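Local coordinates for protein arginase (Glaciozyma antarctica, PDB 5YNL) that probably hydrolyses L-arginine to L-ornithine and urea, as arginases do, in a psychrophilic yeast whose enzyme is cold-adapted, at residues 173-178 with 279-284; 183-188 with 241-246; 227-232 with 271-276. All coordinates share one frame; numbering follows the deposited sequence.

Overall arrangement
All three contacts lie round the parallel sheet of the arginase fold, in the half of it where strands 281-286, 173-177, 228-233 and 250-253 follow one another. Contact 1 joins two of these strands in the buried middle. Contact 3, its centre about 8 Å from that of contact 1, sets the end of helix 254-273 against the start of strand 228-233, which is hydrogen-bonded to 173-177. Contact 2 lies about 20 Å from contact 1, centre to centre, in the periphery. Along the chain contacts 2 and 3 are both nested within the loop closed by contact 1, and their segments alternate; strand 228-233 connects them in space, its Tyr230 packing on both segments of contact 2.

Contact 1 of 3, residues 173-178 with 279-284; sequences CLIWVD and RPIHLS
Ile175 and Leu283 meet on one face of two neighbouring parallel strands, where CG2 of Ile175 lies 3.7 Å from CD1 of Leu283 and the two side chains cross obliquely. In Leu283 CG is anti to the backbone N (chi1 178°), and the turn at chi2 then brings CD1 back to the first strand. There the same methyl is also touched by CG2 of Val177, at 3.8 Å, so one leucine branch serves two beta-branched neighbours. Further back on this face SG of Cys173 packs 3.6 Å from CG1 of Ile281; a chi1 of 67° holds the sulfur between the backbone N and the carbonyl carbon. Leu270 of helix 254-273 covers Ile175 and Ile281 here.

The pairing belongs to the central parallel sheet of the arginase alpha/beta fold, with the strand axes 18° apart. Five backbone bonds alternate between the strands, from Cys173 N to Pro280 O at one end to Val177 N to Ser284 O at the other; that last donor is tilted from the carbonyl plane, whereas Ile175 N meets His282 O at 2.8 Å almost head on.

The opposite face carries Leu174, Trp176, His282 and Ser284. CD1 of Leu174 lies over the second strand, 3.5 Å from O of His282 and 3.9 Å from CB of Ser284, and reaches the His282 ring obliquely. CB of Ser284 comes 4.3 Å from CE3 of Trp176, also obliquely. Ser284 OG is hydrogen-bonded to His155, whose ring stacks on Trp176, while Thr161, Val162 and Thr165 of helix 158-168 lie against His282.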
ATOM      1  N   CYS A 173       5.641  -6.842  -6.977  1.00 37.19           N
ATOM      2  CA  CYS A 173       5.709  -5.486  -7.492  1.00 36.14           C
ATOM      3  C   CYS A 173       4.874  -4.575  -6.589  1.00 34.09           C
ATOM      4  O   CYS A 173       4.087  -5.073  -5.783  1.00 33.28           O
ATOM      5  CB  CYS A 173       5.202  -5.445  -8.929  1.00 35.41           C
ATOM      6  SG  CYS A 173       3.466  -5.787  -9.105  1.00 32.84           S
ATOM      7  N   LEU A 174       5.029  -3.257  -6.704  1.00 31.17           N
ATOM      8  CA  LEU A 174       4.362  -2.367  -5.760  1.00 29.77           C
ATOM      9  C   LEU A 174       3.552  -1.300  -6.466  1.00 28.05           C
ATOM     10  O   LEU A 174       4.089  -0.536  -7.295  1.00 28.46           O
ATOM     11  CB  LEU A 174       5.385  -1.710  -4.833  1.00 31.36           C
ATOM     12  CG  LEU A 174       4.987  -0.567  -3.875  1.00 31.56           C
ATOM     13  CD1 LEU A 174       3.862  -0.964  -2.924  1.00 31.96           C
ATOM     14  CD2 LEU A 174       6.209  -0.090  -3.078  1.00 33.80           C
ATOM     15  N   ILE A 175       2.260  -1.234  -6.144  1.00 26.79           N
ATOM     16  CA  ILE A 175       1.411  -0.192  -6.714  1.00 25.91           C
ATOM     17  C   ILE A 175       1.063   0.778  -5.602  1.00 27.30           C
ATOM     18  O   ILE A 175       0.458   0.410  -4.590  1.00 27.85           O
ATOM     19  CB  ILE A 175       0.148  -0.778  -7.348  1.00 23.82           C
ATOM     20  CG1 ILE A 175       0.551  -1.687  -8.504  1.00 24.06           C
ATOM     21  CG2 ILE A 175      -0.801   0.336  -7.878  1.00 22.32           C
ATOM     22  CD1 ILE A 175      -0.625  -2.300  -9.174  1.00 22.69           C
ATOM     23  N   TRP A 176       1.474   2.019  -5.778  1.00 25.59           N
ATOM     24  CA  TRP A 176       1.442   2.958  -4.684  1.00 27.67           C
ATOM     25  C   TRP A 176       0.402   4.004  -5.065  1.00 25.52           C
ATOM     26  O   TRP A 176       0.545   4.698  -6.083  1.00 23.26           O
ATOM     27  CB  TRP A 176       2.826   3.571  -4.546  1.00 29.54           C
ATOM     28  CG  TRP A 176       3.040   4.479  -3.394  1.00 33.17           C
ATOM     29  CD1 TRP A 176       2.613   5.778  -3.266  1.00 33.60           C
ATOM     30  CD2 TRP A 176       3.819   4.197  -2.230  1.00 36.64           C
ATOM     31  NE1 TRP A 176       3.055   6.299  -2.069  1.00 38.12           N
ATOM     32  CE2 TRP A 176       3.794   5.350  -1.417  1.00 40.14           C
ATOM     33  CE3 TRP A 176       4.511   3.072  -1.785  1.00 36.76           C
ATOM     34  CZ2 TRP A 176       4.436   5.399  -0.174  1.00 44.50           C
ATOM     35  CZ3 TRP A 176       5.146   3.124  -0.562  1.00 40.20           C
ATOM     36  CH2 TRP A 176       5.110   4.278   0.229  1.00 44.30           C
ATOM     37  N   VAL A 177      -0.663   4.090  -4.277  1.00 26.45           N
ATOM     38  CA  VAL A 177      -1.741   5.023  -4.561  1.00 23.07           C
ATOM     39  C   VAL A 177      -1.742   6.144  -3.517  1.00 24.50           C
ATOM     40  O   VAL A 177      -1.996   5.917  -2.321  1.00 27.59           O
ATOM     41  CB  VAL A 177      -3.099   4.303  -4.609  1.00 20.58           C
ATOM     42  CG1 VAL A 177      -4.233   5.308  -4.929  1.00 18.07           C
ATOM     43  CG2 VAL A 177      -3.066   3.158  -5.650  1.00 20.47           C
ATOM     44  N   ASP A 178      -1.441   7.361  -3.972  1.00 26.65           N
ATOM     45  CA  ASP A 178      -1.165   8.474  -3.060  1.00 28.89           C
ATOM     46  C   ASP A 178      -1.069   9.749  -3.870  1.00 28.00           C
ATOM     47  O   ASP A 178      -0.746   9.717  -5.065  1.00 27.09           O
ATOM     48  CB  ASP A 178       0.163   8.229  -2.313  1.00 34.34           C
ATOM     49  CG  ASP A 178       0.295   9.049  -1.030  1.00 39.21           C
ATOM     50  OD1 ASP A 178       0.154  10.288  -1.101  1.00 37.61           O
ATOM     51  OD2 ASP A 178       0.542   8.465   0.048  1.00 45.04           O
ATOM     52  N   ARG A 279       3.872 -11.712 -11.192  1.00 40.56           N
ATOM     53  CA  ARG A 279       4.410 -11.181  -9.933  1.00 39.44           C
ATOM     54  C   ARG A 279       3.338 -10.949  -8.872  1.00 39.55           C
ATOM     55  O   ARG A 279       2.248 -10.453  -9.186  1.00 39.44           O
ATOM     56  CB  ARG A 279       5.142  -9.850 -10.192  1.00 38.44           C
ATOM     57  CG  ARG A 279       6.493  -9.980 -10.952  1.00 41.33           C
ATOM     58  CD  ARG A 279       7.205  -8.647 -10.985  1.00 41.22           C
ATOM     59  NE  ARG A 279       8.368  -8.618 -11.865  1.00 44.14           N
ATOM     60  CZ  ARG A 279       9.611  -8.943 -11.505  1.00 46.95           C
ATOM     61  NH1 ARG A 279      10.585  -8.873 -12.392  1.00 49.89           N
ATOM     62  NH2 ARG A 279       9.882  -9.344 -10.273  1.00 47.15           N
ATOM     63  N   PRO A 280       3.643 -11.293  -7.607  1.00 40.07           N
ATOM     64  CA  PRO A 280       2.714 -10.944  -6.520  1.00 40.42           C
ATOM     65  C   PRO A 280       2.525  -9.429  -6.510  1.00 38.30           C
ATOM     66  O   PRO A 280       3.463  -8.723  -6.872  1.00 36.64           O
ATOM     67  CB  PRO A 280       3.472 -11.372  -5.252  1.00 41.49           C
ATOM     68  CG  PRO A 280       4.464 -12.403  -5.723  1.00 42.08           C
ATOM     69  CD  PRO A 280       4.866 -11.942  -7.108  1.00 40.72           C
ATOM     70  N   ILE A 281       1.350  -8.935  -6.131  1.00 30.25           N
ATOM     71  CA  ILE A 281       1.115  -7.498  -6.112  1.00 28.16           C
ATOM     72  C   ILE A 281       0.971  -6.983  -4.675  1.00 28.30           C
ATOM     73  O   ILE A 281       0.195  -7.541  -3.878  1.00 30.12           O
ATOM     74  CB  ILE A 281      -0.162  -7.109  -6.922  1.00 27.39           C
ATOM     75  CG1 ILE A 281       0.143  -7.080  -8.424  1.00 27.20           C
ATOM     76  CG2 ILE A 281      -0.715  -5.748  -6.475  1.00 25.36           C
ATOM     77  CD1 ILE A 281      -1.127  -7.138  -9.350  1.00 27.96           C
ATOM     78  N   HIS A 282       1.702  -5.911  -4.364  1.00 30.54           N
ATOM     79  CA  HIS A 282       1.533  -5.187  -3.121  1.00 31.41           C
ATOM     80  C   HIS A 282       0.806  -3.893  -3.466  1.00 28.89           C
ATOM     81  O   HIS A 282       1.360  -3.019  -4.158  1.00 26.78           O
ATOM     82  CB  HIS A 282       2.892  -4.880  -2.462  1.00 32.23           C
ATOM     83  CG  HIS A 282       2.805  -4.415  -1.039  1.00 34.99           C
ATOM     84  ND1 HIS A 282       1.609  -4.155  -0.396  1.00 36.51           N
ATOM     85  CD2 HIS A 282       3.771  -4.149  -0.128  1.00 37.07           C
ATOM     86  CE1 HIS A 282       1.844  -3.766   0.842  1.00 39.72           C
ATOM     87  NE2 HIS A 282       3.153  -3.746   1.027  1.00 39.92           N
ATOM     88  N   LEU A 283      -0.433  -3.765  -3.013  1.00 31.72           N
ATOM     89  CA  LEU A 283      -1.175  -2.527  -3.277  1.00 29.21           C
ATOM     90  C   LEU A 283      -1.184  -1.678  -2.032  1.00 31.22           C
ATOM     91  O   LEU A 283      -1.858  -2.018  -1.032  1.00 33.85           O
ATOM     92  CB  LEU A 283      -2.620  -2.796  -3.730  1.00 28.31           C
ATOM     93  CG  LEU A 283      -3.538  -1.598  -4.009  1.00 25.74           C
ATOM     94  CD1 LEU A 283      -2.963  -0.618  -5.068  1.00 23.72           C
ATOM     95  CD2 LEU A 283      -4.876  -2.121  -4.476  1.00 25.61           C
ATOM     96  N   SER A 284      -0.428  -0.579  -2.074  1.00 22.60           N
ATOM     97  CA  SER A 284      -0.324   0.285  -0.894  1.00 25.70           C
ATOM     98  C   SER A 284      -1.169   1.537  -1.118  1.00 24.57           C
ATOM     99  O   SER A 284      -0.728   2.481  -1.793  1.00 23.68           O
ATOM    100  CB  SER A 284       1.135   0.648  -0.620  1.00 27.61           C
ATOM    101  OG  SER A 284       1.297   1.043   0.728  1.00 32.74           O
TER

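Contact 2 of 3, residues 183-188 with 241-246; sequences INTPHT and RKILKD
Ile243 reaches from its helix to a piece of chain without regular structure and lays an apolar methyl against two polar oxygens, one of the backbone and one of a side chain: its CD1 stands 3.7 Å from the carbonyl O of Ile183 and 4.1 Å from OD1 of Asn184. That amide oxygen is buried by the contact and finds no hydrogen-bonding partner in the model. The extended Ile243 chain (chi2 179°) carries CD1 out to this position, while the other branch, CG2, lies 3.8 Å from CG2 of Ile183. The two isoleucine side chains run alongside each other, pointing opposite ways. Ile183 is turned with CG1 anti to its backbone N (chi1 -151°), and its CD1 touches CD2 of Leu244 at 3.7 Å; CG2 of Ile183 meets the same leucine methyl, so both branches of the isoleucine are used. Were Ile183 replaced, an alanine here would keep none of these outer carbons, and Ile243 CG2 and Leu244 CD2 would probably lose the isoleucine they pack on, opening a gap between loop and helix.

The loop follows strand 173-177 and leads to helix 198-202, whose Val199 also touches Ile183, and Asn184 bonds through its backbone to Ala238. Beneath helix 241-246, Tyr230 of strand 228-233 packs against both Ile183 and Leu244, seating the helix and the loop on the same strand.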
ATOM      1  N   ILE A 183       9.153  10.116  -1.718  1.00 60.88           N
ATOM      2  CA  ILE A 183      10.409   9.519  -2.159  1.00 60.93           C
ATOM      3  C   ILE A 183      11.658  10.293  -1.736  1.00 64.08           C
ATOM      4  O   ILE A 183      12.770   9.954  -2.140  1.00 65.63           O
ATOM      5  CB  ILE A 183      10.405   9.251  -3.694  1.00 59.79           C
ATOM      6  CG1 ILE A 183      11.296   8.055  -4.046  1.00 60.42           C
ATOM      7  CG2 ILE A 183      10.807  10.489  -4.476  1.00 61.19           C
ATOM      8  CD1 ILE A 183      11.041   7.526  -5.426  1.00 59.20           C
ATOM      9  N   ASN A 184      11.480  11.309  -0.899  1.00 72.52           N
ATOM     10  CA  ASN A 184      12.617  12.106  -0.441  1.00 75.81           C
ATOM     11  C   ASN A 184      13.684  11.326   0.311  1.00 77.54           C
ATOM     12  O   ASN A 184      13.375  10.508   1.176  1.00 76.82           O
ATOM     13  CB  ASN A 184      12.159  13.275   0.433  1.00 77.06           C
ATOM     14  CG  ASN A 184      12.266  14.597  -0.278  1.00 78.38           C
ATOM     15  OD1 ASN A 184      12.799  14.674  -1.384  1.00 78.61           O
ATOM     16  ND2 ASN A 184      11.778  15.651   0.355  1.00 79.56           N
ATOM     17  N   THR A 185      14.943  11.585  -0.029  1.00 63.44           N
ATOM     18  CA  THR A 185      16.059  11.145   0.800  1.00 66.03           C
ATOM     19  C   THR A 185      16.107  12.083   2.003  1.00 68.11           C
ATOM     20  O   THR A 185      15.580  13.198   1.940  1.00 68.20           O
ATOM     21  CB  THR A 185      17.391  11.215   0.023  1.00 68.54           C
ATOM     22  OG1 THR A 185      18.493  10.968   0.907  1.00 71.50           O
ATOM     23  CG2 THR A 185      17.569  12.584  -0.617  1.00 69.97           C
ATOM     24  N   PRO A 186      16.719  11.643   3.112  1.00 96.94           N
ATOM     25  CA  PRO A 186      16.965  12.578   4.220  1.00 99.68           C
ATOM     26  C   PRO A 186      17.893  13.728   3.814  1.00102.73           C
ATOM     27  O   PRO A 186      18.133  14.641   4.608  1.00105.36           O
ATOM     28  CB  PRO A 186      17.643  11.698   5.270  1.00101.37           C
ATOM     29  CG  PRO A 186      17.110  10.333   5.004  1.00 98.49           C
ATOM     30  CD  PRO A 186      16.954  10.243   3.506  1.00 96.45           C
ATOM     31  N   HIS A 187      18.412  13.668   2.589  1.00112.14           N
ATOM     32  CA  HIS A 187      19.250  14.725   2.041  1.00115.00           C
ATOM     33  C   HIS A 187      18.441  15.672   1.150  1.00113.67           C
ATOM     34  O   HIS A 187      18.985  16.619   0.582  1.00115.92           O
ATOM     35  CB  HIS A 187      20.414  14.122   1.253  1.00116.39           C
ATOM     36  N   THR A 188      17.143  15.412   1.024  1.00 93.92           N
ATOM     37  CA  THR A 188      16.259  16.289   0.257  1.00 92.63           C
ATOM     38  C   THR A 188      14.978  16.600   1.031  1.00 91.19           C
ATOM     39  O   THR A 188      14.174  17.430   0.605  1.00 90.78           O
ATOM     40  CB  THR A 188      15.887  15.679  -1.107  1.00 89.94           C
ATOM     41  N   ARG A 241      10.551  15.547  -7.870  1.00 75.46           N
ATOM     42  CA  ARG A 241      10.253  15.348  -9.277  1.00 73.34           C
ATOM     43  C   ARG A 241      11.534  15.023 -10.043  1.00 72.42           C
ATOM     44  O   ARG A 241      11.478  14.506 -11.159  1.00 70.42           O
ATOM     45  CB  ARG A 241       9.583  16.607  -9.829  1.00 76.05           C
ATOM     46  CG  ARG A 241       8.822  17.397  -8.751  1.00 79.20           C
ATOM     47  CD  ARG A 241       8.223  18.701  -9.274  1.00 82.24           C
ATOM     48  NE  ARG A 241       9.237  19.571  -9.867  1.00 84.15           N
ATOM     49  CZ  ARG A 241       9.288  19.896 -11.156  1.00 83.62           C
ATOM     50  NH1 ARG A 241      10.255  20.687 -11.604  1.00 85.81           N
ATOM     51  NH2 ARG A 241       8.369  19.431 -11.995  1.00 81.15           N
ATOM     52  N   LYS A 242      12.684  15.325  -9.439  1.00 75.15           N
ATOM     53  CA  LYS A 242      13.979  14.953 -10.015  1.00 74.57           C
ATOM     54  C   LYS A 242      14.353  13.509  -9.681  1.00 73.07           C
ATOM     55  O   LYS A 242      14.822  12.770 -10.546  1.00 71.44           O
ATOM     56  CB  LYS A 242      15.094  15.902  -9.548  1.00 78.27           C
ATOM     57  N   ILE A 243      14.154  13.117  -8.424  1.00 74.13           N
ATOM     58  CA  ILE A 243      14.462  11.761  -7.973  1.00 73.22           C
ATOM     59  C   ILE A 243      13.676  10.734  -8.800  1.00 70.04           C
ATOM     60  O   ILE A 243      14.213   9.696  -9.206  1.00 68.89           O
ATOM     61  CB  ILE A 243      14.146  11.586  -6.460  1.00 75.22           C
ATOM     62  CG1 ILE A 243      15.085  12.442  -5.594  1.00 78.79           C
ATOM     63  CG2 ILE A 243      14.261  10.129  -6.046  1.00 74.33           C
ATOM     64  CD1 ILE A 243      14.810  12.343  -4.085  1.00 81.43           C
ATOM     65  N   LEU A 244      12.408  11.049  -9.056  1.00 62.98           N
ATOM     66  CA  LEU A 244      11.507  10.162  -9.790  1.00 60.29           C
ATOM     67  C   LEU A 244      12.008   9.934 -11.218  1.00 58.72           C
ATOM     68  O   LEU A 244      11.946   8.815 -11.731  1.00 57.24           O
ATOM     69  CB  LEU A 244      10.079  10.728  -9.816  1.00 59.61           C
ATOM     70  CG  LEU A 244       9.250  10.854  -8.531  1.00 61.16           C
ATOM     71  CD1 LEU A 244       7.870  11.379  -8.855  1.00 60.16           C
ATOM     72  CD2 LEU A 244       9.118   9.531  -7.818  1.00 61.23           C
ATOM     73  N   LYS A 245      12.492  10.992 -11.857  1.00 69.38           N
ATOM     74  CA  LYS A 245      12.950  10.895 -13.242  1.00 68.50           C
ATOM     75  C   LYS A 245      14.351  10.291 -13.355  1.00 69.41           C
ATOM     76  O   LYS A 245      14.658   9.609 -14.337  1.00 68.55           O
ATOM     77  CB  LYS A 245      12.912  12.273 -13.916  1.00 73.09           C
ATOM     78  N   ASP A 246      15.201  10.552 -12.362  1.00 64.27           N
ATOM     79  CA  ASP A 246      16.548   9.994 -12.338  1.00 65.28           C
ATOM     80  C   ASP A 246      16.506   8.468 -12.236  1.00 63.87           C
ATOM     81  O   ASP A 246      17.334   7.780 -12.822  1.00 63.90           O
ATOM     82  CB  ASP A 246      17.357  10.571 -11.165  1.00 67.84           C
ATOM     83  CG  ASP A 246      17.783  12.018 -11.383  1.00 70.10           C
ATOM     84  OD1 ASP A 246      17.606  12.551 -12.501  1.00 69.79           O
ATOM     85  OD2 ASP A 246      18.316  12.616 -10.425  1.00 72.55           O
TER

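Contact 3 of 3, residues 227-232 with 271-276; sequences RIVYIG and DHVNPD
Two polar links and one patch of van der Waals contact join Arg227 and the strand after it to the end of a helix at Val273. The direct polar link is a hydrogen bond from Arg227 NH2 to the carbonyl O of Val273, 2.8 Å long. The oxygen lies near the guanidinium plane, at its edge, yet the nitrogen stands well above the carbonyl plane, 57° out of it, and the N-H points to the oxygen at 157°. The CB of Arg227 starts out away from the helix, and bends at chi2 (53°) and chi3 bring the guanidinium back to it. Arg279 NH1, a like charge, is close to Arg227 NH1; the Arg279 guanidinium also forms a salt bridge with Glu171. The second link runs through a water, which donates to Ile228 O at 2.6 Å and lies 2.9 Å from His272 NE2, in the plane of the imidazole at its edge.

Topologically this is part of a beta-alpha-beta arrangement of the parallel sheet: strand 250-253 leads into helix 254-273, which ends here before strand 281-286, two strands beyond 228-233.

Van der Waals contact centres on CG1 of Val273, which is anti to the carbonyl carbon. This methyl lies against the backbone carbonyl of Arg227, 3.4 Å from its O, and makes an apolar contact with CB of Val229 at 4.0 Å, the two valine side chains crossing at a slant. Cys173 of the next strand also touches Val273, and Ala269 of the same helix packs on Val229.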
ATOM      1  N   ARG A 227       9.968  -1.739 -10.298  1.00 49.27           N
ATOM      2  CA  ARG A 227       8.941  -2.556  -9.659  1.00 47.61           C
ATOM      3  C   ARG A 227       7.870  -1.684  -8.974  1.00 45.89           C
ATOM      4  O   ARG A 227       6.853  -2.185  -8.507  1.00 42.91           O
ATOM      5  CB  ARG A 227       9.586  -3.531  -8.656  1.00 46.69           C
ATOM      6  CG  ARG A 227       9.663  -5.021  -9.079  1.00 47.83           C
ATOM      7  CD  ARG A 227      10.314  -5.253 -10.432  1.00 50.24           C
ATOM      8  NE  ARG A 227       9.320  -5.365 -11.507  1.00 49.49           N
ATOM      9  CZ  ARG A 227       9.597  -5.753 -12.755  1.00 51.50           C
ATOM     10  NH1 ARG A 227      10.842  -6.071 -13.096  1.00 54.25           N
ATOM     11  NH2 ARG A 227       8.629  -5.827 -13.664  1.00 51.28           N
ATOM     12  N   ILE A 228       8.087  -0.376  -8.931  1.00 39.29           N
ATOM     13  CA  ILE A 228       7.100   0.527  -8.338  1.00 37.52           C
ATOM     14  C   ILE A 228       6.386   1.380  -9.385  1.00 37.02           C
ATOM     15  O   ILE A 228       7.009   1.821 -10.361  1.00 37.42           O
ATOM     16  CB  ILE A 228       7.704   1.413  -7.200  1.00 37.03           C
ATOM     17  CG1 ILE A 228       6.669   2.435  -6.681  1.00 35.32           C
ATOM     18  CG2 ILE A 228       9.015   2.059  -7.635  1.00 38.35           C
ATOM     19  CD1 ILE A 228       7.133   3.274  -5.474  1.00 35.15           C
ATOM     20  N   VAL A 229       5.072   1.577  -9.191  1.00 32.72           N
ATOM     21  CA  VAL A 229       4.302   2.502 -10.014  1.00 29.98           C
ATOM     22  C   VAL A 229       3.373   3.346  -9.137  1.00 27.02           C
ATOM     23  O   VAL A 229       2.809   2.853  -8.138  1.00 26.62           O
ATOM     24  CB  VAL A 229       3.561   1.777 -11.190  1.00 29.12           C
ATOM     25  CG1 VAL A 229       2.475   0.843 -10.673  1.00 26.13           C
ATOM     26  CG2 VAL A 229       2.974   2.777 -12.178  1.00 24.96           C
ATOM     27  N   TYR A 230       3.249   4.625  -9.493  1.00 29.17           N
ATOM     28  CA  TYR A 230       2.475   5.587  -8.726  1.00 27.78           C
ATOM     29  C   TYR A 230       1.198   5.961  -9.495  1.00 25.26           C
ATOM     30  O   TYR A 230       1.237   6.255 -10.706  1.00 24.90           O
ATOM     31  CB  TYR A 230       3.293   6.859  -8.505  1.00 29.24           C
ATOM     32  CG  TYR A 230       4.408   6.769  -7.490  1.00 31.90           C
ATOM     33  CD1 TYR A 230       4.149   6.884  -6.135  1.00 32.51           C
ATOM     34  CD2 TYR A 230       5.725   6.613  -7.885  1.00 33.52           C
ATOM     35  CE1 TYR A 230       5.165   6.820  -5.201  1.00 34.29           C
ATOM     36  CE2 TYR A 230       6.757   6.549  -6.948  1.00 35.35           C
ATOM     37  CZ  TYR A 230       6.461   6.654  -5.610  1.00 35.57           C
ATOM     38  OH  TYR A 230       7.463   6.588  -4.668  1.00 36.96           O
ATOM     39  N   ILE A 231       0.071   5.956  -8.789  1.00 21.25           N
ATOM     40  CA  ILE A 231      -1.209   6.359  -9.347  1.00 19.28           C
ATOM     41  C   ILE A 231      -1.832   7.351  -8.397  1.00 19.12           C
ATOM     42  O   ILE A 231      -1.964   7.041  -7.192  1.00 19.10           O
ATOM     43  CB  ILE A 231      -2.163   5.163  -9.452  1.00 17.69           C
ATOM     44  CG1 ILE A 231      -1.581   4.140 -10.432  1.00 18.14           C
ATOM     45  CG2 ILE A 231      -3.549   5.621  -9.900  1.00 16.22           C
ATOM     46  CD1 ILE A 231      -2.228   2.763 -10.389  1.00 17.20           C
ATOM     47  N   GLY A 232      -2.246   8.512  -8.922  1.00 30.25           N
ATOM     48  CA  GLY A 232      -2.973   9.509  -8.147  1.00 30.47           C
ATOM     49  C   GLY A 232      -2.160  10.732  -7.753  1.00 34.40           C
ATOM     50  O   GLY A 232      -2.668  11.638  -7.084  1.00 38.29           O
ATOM     51  N   ASP A 271       0.923  -3.299 -16.771  1.00 31.26           N
ATOM     52  CA  ASP A 271       1.891  -3.677 -17.806  1.00 32.43           C
ATOM     53  C   ASP A 271       3.297  -3.177 -17.516  1.00 31.41           C
ATOM     54  O   ASP A 271       4.245  -3.730 -18.020  1.00 33.96           O
ATOM     55  CB  ASP A 271       1.458  -3.226 -19.211  1.00 34.23           C
ATOM     56  CG  ASP A 271       0.141  -3.818 -19.619  1.00 37.40           C
ATOM     57  OD1 ASP A 271      -0.320  -4.772 -18.953  1.00 38.12           O
ATOM     58  OD2 ASP A 271      -0.445  -3.326 -20.603  1.00 39.49           O
ATOM     59  N   HIS A 272       3.445  -2.128 -16.719  1.00 36.26           N
ATOM     60  CA  HIS A 272       4.803  -1.670 -16.455  1.00 37.45           C
ATOM     61  C   HIS A 272       5.488  -2.538 -15.401  1.00 38.04           C
ATOM     62  O   HIS A 272       6.608  -2.986 -15.618  1.00 40.67           O
ATOM     63  CB  HIS A 272       4.854  -0.196 -16.060  1.00 36.55           C
ATOM     64  CG  HIS A 272       6.242   0.322 -15.866  1.00 38.86           C
ATOM     65  ND1 HIS A 272       7.130   0.482 -16.909  1.00 41.77           N
ATOM     66  CD2 HIS A 272       6.910   0.693 -14.748  1.00 39.11           C
ATOM     67  CE1 HIS A 272       8.275   0.949 -16.447  1.00 43.74           C
ATOM     68  NE2 HIS A 272       8.170   1.085 -15.136  1.00 42.15           N
ATOM     69  N   VAL A 273       4.822  -2.804 -14.273  1.00 30.25           N
ATOM     70  CA  VAL A 273       5.498  -3.542 -13.209  1.00 31.01           C
ATOM     71  C   VAL A 273       5.258  -5.047 -13.294  1.00 31.65           C
ATOM     72  O   VAL A 273       5.984  -5.835 -12.691  1.00 33.08           O
ATOM     73  CB  VAL A 273       5.147  -3.015 -11.779  1.00 29.16           C
ATOM     74  CG1 VAL A 273       5.639  -1.587 -11.601  1.00 29.32           C
ATOM     75  CG2 VAL A 273       3.638  -3.116 -11.516  1.00 26.64           C
ATOM     76  N   ASN A 274       4.238  -5.441 -14.050  1.00 33.33           N
ATOM     77  CA  ASN A 274       3.809  -6.839 -14.053  1.00 33.90           C
ATOM     78  C   ASN A 274       3.359  -7.326 -15.429  1.00 35.34           C
ATOM     79  O   ASN A 274       2.257  -7.871 -15.556  1.00 37.02           O
ATOM     80  CB  ASN A 274       2.654  -7.005 -13.057  1.00 33.10           C
ATOM     81  CG  ASN A 274       2.621  -8.371 -12.426  1.00 34.58           C
ATOM     82  OD1 ASN A 274       3.246  -9.326 -12.930  1.00 35.97           O
ATOM     83  ND2 ASN A 274       1.893  -8.484 -11.310  1.00 34.56           N
ATOM     84  N   PRO A 275       4.213  -7.148 -16.460  1.00 35.76           N
ATOM     85  CA  PRO A 275       3.744  -7.374 -17.831  1.00 36.96           C
ATOM     86  C   PRO A 275       3.200  -8.783 -18.068  1.00 38.09           C
ATOM     87  O   PRO A 275       2.188  -8.906 -18.755  1.00 39.09           O
ATOM     88  CB  PRO A 275       5.005  -7.143 -18.692  1.00 40.01           C
ATOM     89  CG  PRO A 275       6.170  -7.372 -17.750  1.00 41.09           C
ATOM     90  CD  PRO A 275       5.660  -6.850 -16.410  1.00 37.89           C
ATOM     91  N   ASP A 276       3.842  -9.808 -17.514  1.00 42.52           N
ATOM     92  CA  ASP A 276       3.396 -11.192 -17.692  1.00 44.18           C
ATOM     93  C   ASP A 276       2.356 -11.659 -16.676  1.00 43.51           C
ATOM     94  O   ASP A 276       2.014 -12.835 -16.645  1.00 44.32           O
ATOM     95  CB  ASP A 276       4.590 -12.153 -17.609  1.00 46.80           C
ATOM     96  CG  ASP A 276       5.689 -11.780 -18.543  1.00 49.49           C
ATOM     97  OD1 ASP A 276       5.395 -11.448 -19.712  1.00 50.33           O
ATOM     98  OD2 ASP A 276       6.853 -11.822 -18.105  1.00 51.08           O
TER
HETATM   99  O   HOH W   1       8.622   1.729 -12.386  1.00 42.52           O